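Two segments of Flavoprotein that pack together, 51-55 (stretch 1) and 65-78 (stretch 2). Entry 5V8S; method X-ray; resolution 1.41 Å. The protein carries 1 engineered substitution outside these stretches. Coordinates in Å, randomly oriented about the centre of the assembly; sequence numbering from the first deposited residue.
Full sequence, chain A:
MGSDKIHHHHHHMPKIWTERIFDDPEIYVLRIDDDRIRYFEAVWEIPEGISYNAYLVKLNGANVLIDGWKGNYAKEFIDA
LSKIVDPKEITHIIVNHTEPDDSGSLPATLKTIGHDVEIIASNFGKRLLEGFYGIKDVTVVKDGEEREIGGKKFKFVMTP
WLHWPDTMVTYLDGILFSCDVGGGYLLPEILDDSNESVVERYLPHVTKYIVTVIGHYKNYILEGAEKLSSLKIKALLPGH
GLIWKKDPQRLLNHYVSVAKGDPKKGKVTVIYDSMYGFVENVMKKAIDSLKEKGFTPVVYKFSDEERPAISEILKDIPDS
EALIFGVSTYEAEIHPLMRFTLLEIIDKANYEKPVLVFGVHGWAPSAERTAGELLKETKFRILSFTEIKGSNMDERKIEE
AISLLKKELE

Stretch 1 (51-55) SYNAY
Stretch 2 65-78: LIDGWKGNYAKEFI

Stretch 1 is an extended strand, its phi near -100 to -136° and psi 123 to 164°; stretch 2 enters as a strand antiparallel to it, leaves through a loop, and ends in a helix. Leu65 (-91/135, chi1 t, chi2 p) opens the pairing: its CA lies 3.4 Å from Tyr55 O in a CA-H...O contact. Ile66 (-122/113, rotamer m, t) sits opposite Tyr55, CA to CA 5.0 Å, and closes a narrow two-bond ring: Ile66 N donates to Tyr55 O at 2.7 Å, and Tyr55 N to Ile66 O at 3.0 Å. The side chains of Ile66 and Tyr55 lie on the same sheet face, Ile66 CB to Tyr55 CB 4.2 Å, where a beta-branched residue suits the extended backbone; Tyr55 is m, with chi2 86°.

At Asp67 phi turns positive (67/-167) and the ladder ends. A water bridges the two stretches instead, donating to Asp67 OD2 at 2.7 Å and to Asn53 O at 3.0 Å; a carboxylate suits this acceptor role. Gly68 (-163/-156) brings its CA within 3.7 Å of Ala54 CB, the small methyl permitting a close backbone approach.

Trp69 (-124/163, chi1 m, chi2 -5°) starts sideways, but its indole swings back, CD1 reaching 3.9 Å from Tyr52 CB. Trp69 NE1 is 3.3 Å from Tyr52 O, yet the angle is too poor for a hydrogen bond; the indole nitrogen is satisfied elsewhere in the structure. Lys70 (-60/152, chi1 to chi3 t) lays CB over a face of the Tyr52 ring, 4.2 Å from its centroid, while Lys70 NZ leads away to Asn72 OD1 at 3.1 Å.

Gly71 and Asn72 form a 3-10 segment. Tyr73, the N-cap residue (-114/22, chi1 m), meets the Tyr52 ring edge, CE2 to CE2 4.1 Å, its aromatic carbons suiting an apolar contact. One helical turn later Phe77 (chi1 t, chi2 73°) reaches Ala54, CE1 to CB 3.9 Å, a large apolar ring beside a small methyl.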

# COMPACT_ATOMS: atom_id res chain seq x y z
N SER A 51 -9.78 19.23 -9.86
CA SER A 51 -9.90 20.68 -9.85
C SER A 51 -10.41 21.15 -8.49
O SER A 51 -11.05 20.40 -7.75
CB SER A 51 -10.81 21.19 -10.97
OG SER A 51 -12.20 21.02 -10.67
N TYR A 52 -10.13 22.42 -8.18
CA TYR A 52 -10.75 23.12 -7.05
C TYR A 52 -11.56 24.26 -7.63
O TYR A 52 -11.03 25.09 -8.38
CB TYR A 52 -9.72 23.63 -6.01
CG TYR A 52 -8.71 22.58 -5.67
CD1 TYR A 52 -9.11 21.37 -5.11
CD2 TYR A 52 -7.39 22.75 -5.98
CE1 TYR A 52 -8.20 20.35 -4.86
CE2 TYR A 52 -6.44 21.73 -5.72
CZ TYR A 52 -6.87 20.53 -5.16
OH TYR A 52 -5.98 19.48 -4.92
N ASN A 53 -12.85 24.30 -7.29
CA ASN A 53 -13.79 25.24 -7.88
C ASN A 53 -14.35 26.14 -6.78
O ASN A 53 -14.93 25.64 -5.82
CB ASN A 53 -14.99 24.54 -8.52
CG ASN A 53 -14.60 23.47 -9.54
OD1 ASN A 53 -13.50 23.48 -10.11
ND2 ASN A 53 -15.53 22.54 -9.79
N ALA A 54 -14.19 27.45 -6.94
CA ALA A 54 -14.82 28.43 -6.07
C ALA A 54 -15.73 29.30 -6.93
O ALA A 54 -15.61 29.31 -8.15
CB ALA A 54 -13.76 29.29 -5.39
N TYR A 55 -16.63 30.04 -6.28
CA TYR A 55 -17.64 30.80 -7.01
C TYR A 55 -17.76 32.19 -6.43
O TYR A 55 -17.60 32.38 -5.22
CB TYR A 55 -19.01 30.10 -6.98
CG TYR A 55 -18.94 28.72 -7.58
CD1 TYR A 55 -18.57 27.62 -6.80
CD2 TYR A 55 -19.18 28.51 -8.93
CE1 TYR A 55 -18.46 26.35 -7.36
CE2 TYR A 55 -19.08 27.24 -9.48
CZ TYR A 55 -18.73 26.17 -8.70
OH TYR A 55 -18.65 24.94 -9.28
N LEU A 65 -18.41 35.33 -1.99
CA LEU A 65 -17.47 34.30 -2.39
C LEU A 65 -17.88 32.98 -1.75
O LEU A 65 -18.23 32.94 -0.57
CB LEU A 65 -16.06 34.66 -1.91
CG LEU A 65 -14.99 33.60 -2.15
CD1 LEU A 65 -14.74 33.42 -3.63
CD2 LEU A 65 -13.72 34.03 -1.42
N ILE A 66 -17.87 31.91 -2.54
CA ILE A 66 -18.31 30.60 -2.07
C ILE A 66 -17.16 29.63 -2.26
O ILE A 66 -16.75 29.34 -3.39
CB ILE A 66 -19.59 30.12 -2.78
CG1 ILE A 66 -20.70 31.17 -2.54
CG2 ILE A 66 -20.03 28.73 -2.25
CD1 ILE A 66 -22.03 30.81 -3.12
N ASP A 67 -16.61 29.16 -1.14
CA ASP A 67 -15.50 28.22 -1.08
C ASP A 67 -14.21 28.84 -1.62
O ASP A 67 -14.12 30.07 -1.75
CB ASP A 67 -15.92 26.89 -1.73
CG ASP A 67 -17.11 26.23 -0.98
OD1 ASP A 67 -17.18 26.34 0.28
OD2 ASP A 67 -17.98 25.62 -1.63
N GLY A 68 -13.18 28.04 -1.88
CA GLY A 68 -11.88 28.56 -2.23
C GLY A 68 -11.02 27.47 -2.87
O GLY A 68 -11.54 26.49 -3.41
N TRP A 69 -9.71 27.65 -2.79
CA TRP A 69 -8.74 26.73 -3.38
C TRP A 69 -7.77 26.21 -2.32
O TRP A 69 -7.63 26.79 -1.24
CB TRP A 69 -7.89 27.39 -4.47
CG TRP A 69 -8.62 27.79 -5.74
CD1 TRP A 69 -9.90 27.53 -6.07
CD2 TRP A 69 -8.05 28.51 -6.84
NE1 TRP A 69 -10.19 28.07 -7.30
CE2 TRP A 69 -9.07 28.68 -7.79
CE3 TRP A 69 -6.78 29.05 -7.10
CZ2 TRP A 69 -8.86 29.35 -8.99
CZ3 TRP A 69 -6.58 29.72 -8.27
CH2 TRP A 69 -7.62 29.86 -9.21
N LYS A 70 -7.08 25.13 -2.65
CA LYS A 70 -6.09 24.56 -1.74
C LYS A 70 -4.99 25.58 -1.47
O LYS A 70 -4.67 26.41 -2.31
CB LYS A 70 -5.51 23.30 -2.39
CG LYS A 70 -4.68 22.44 -1.47
CD LYS A 70 -4.44 21.07 -2.16
CE LYS A 70 -3.43 20.18 -1.47
NZ LYS A 70 -2.11 20.48 -2.00
N GLY A 71 -4.38 25.47 -0.28
CA GLY A 71 -3.51 26.52 0.22
C GLY A 71 -2.27 26.77 -0.61
O GLY A 71 -1.77 27.90 -0.65
N ASN A 72 -1.71 25.73 -1.25
CA ASN A 72 -0.54 25.94 -2.09
C ASN A 72 -0.84 26.79 -3.32
O ASN A 72 0.10 27.22 -4.00
CB ASN A 72 0.14 24.61 -2.48
CG ASN A 72 -0.81 23.62 -3.15
OD1 ASN A 72 -1.96 23.48 -2.76
ND2 ASN A 72 -0.30 22.92 -4.15
N TYR A 73 -2.11 27.07 -3.60
CA TYR A 73 -2.51 27.90 -4.72
C TYR A 73 -3.15 29.22 -4.26
O TYR A 73 -3.88 29.86 -5.02
CB TYR A 73 -3.48 27.11 -5.61
CG TYR A 73 -2.86 25.88 -6.25
CD1 TYR A 73 -1.80 25.99 -7.13
CD2 TYR A 73 -3.36 24.60 -5.99
CE1 TYR A 73 -1.23 24.87 -7.72
CE2 TYR A 73 -2.81 23.47 -6.60
CZ TYR A 73 -1.74 23.61 -7.46
OH TYR A 73 -1.17 22.50 -8.06
N ALA A 74 -2.87 29.66 -3.03
CA ALA A 74 -3.52 30.85 -2.48
C ALA A 74 -3.14 32.11 -3.24
O ALA A 74 -3.99 32.98 -3.47
CB ALA A 74 -3.17 30.99 -0.99
N LYS A 75 -1.88 32.24 -3.64
CA LYS A 75 -1.46 33.41 -4.41
C LYS A 75 -2.17 33.44 -5.75
O LYS A 75 -2.65 34.50 -6.19
CB LYS A 75 0.06 33.39 -4.62
CG LYS A 75 0.58 34.46 -5.59
CD LYS A 75 1.92 34.06 -6.21
CE LYS A 75 2.14 34.77 -7.55
NZ LYS A 75 2.10 36.25 -7.41
N GLU A 76 -2.26 32.28 -6.41
CA GLU A 76 -2.97 32.18 -7.67
C GLU A 76 -4.44 32.53 -7.49
O GLU A 76 -5.05 33.18 -8.35
CB GLU A 76 -2.81 30.77 -8.23
CG GLU A 76 -1.40 30.43 -8.73
CD GLU A 76 -0.46 29.87 -7.66
OE1 GLU A 76 -0.76 29.97 -6.45
OE2 GLU A 76 0.59 29.30 -8.04
N PHE A 77 -5.04 32.12 -6.37
CA PHE A 77 -6.45 32.39 -6.12
C PHE A 77 -6.71 33.89 -5.99
O PHE A 77 -7.65 34.43 -6.59
CB PHE A 77 -6.92 31.68 -4.85
CG PHE A 77 -8.35 31.95 -4.52
CD1 PHE A 77 -9.37 31.38 -5.27
CD2 PHE A 77 -8.69 32.79 -3.47
CE1 PHE A 77 -10.69 31.66 -4.98
CE2 PHE A 77 -10.01 33.06 -3.18
CZ PHE A 77 -11.01 32.49 -3.92
N ILE A 78 -5.88 34.58 -5.21
CA ILE A 78 -6.04 36.02 -5.05
C ILE A 78 -5.91 36.72 -6.40
O ILE A 78 -6.73 37.58 -6.76
CB ILE A 78 -5.04 36.58 -4.02
CG1 ILE A 78 -5.31 36.03 -2.62
CG2 ILE A 78 -5.04 38.10 -4.01
CD1 ILE A 78 -6.72 36.18 -2.14
O HOH W 1 -17.26 24.94 -4.13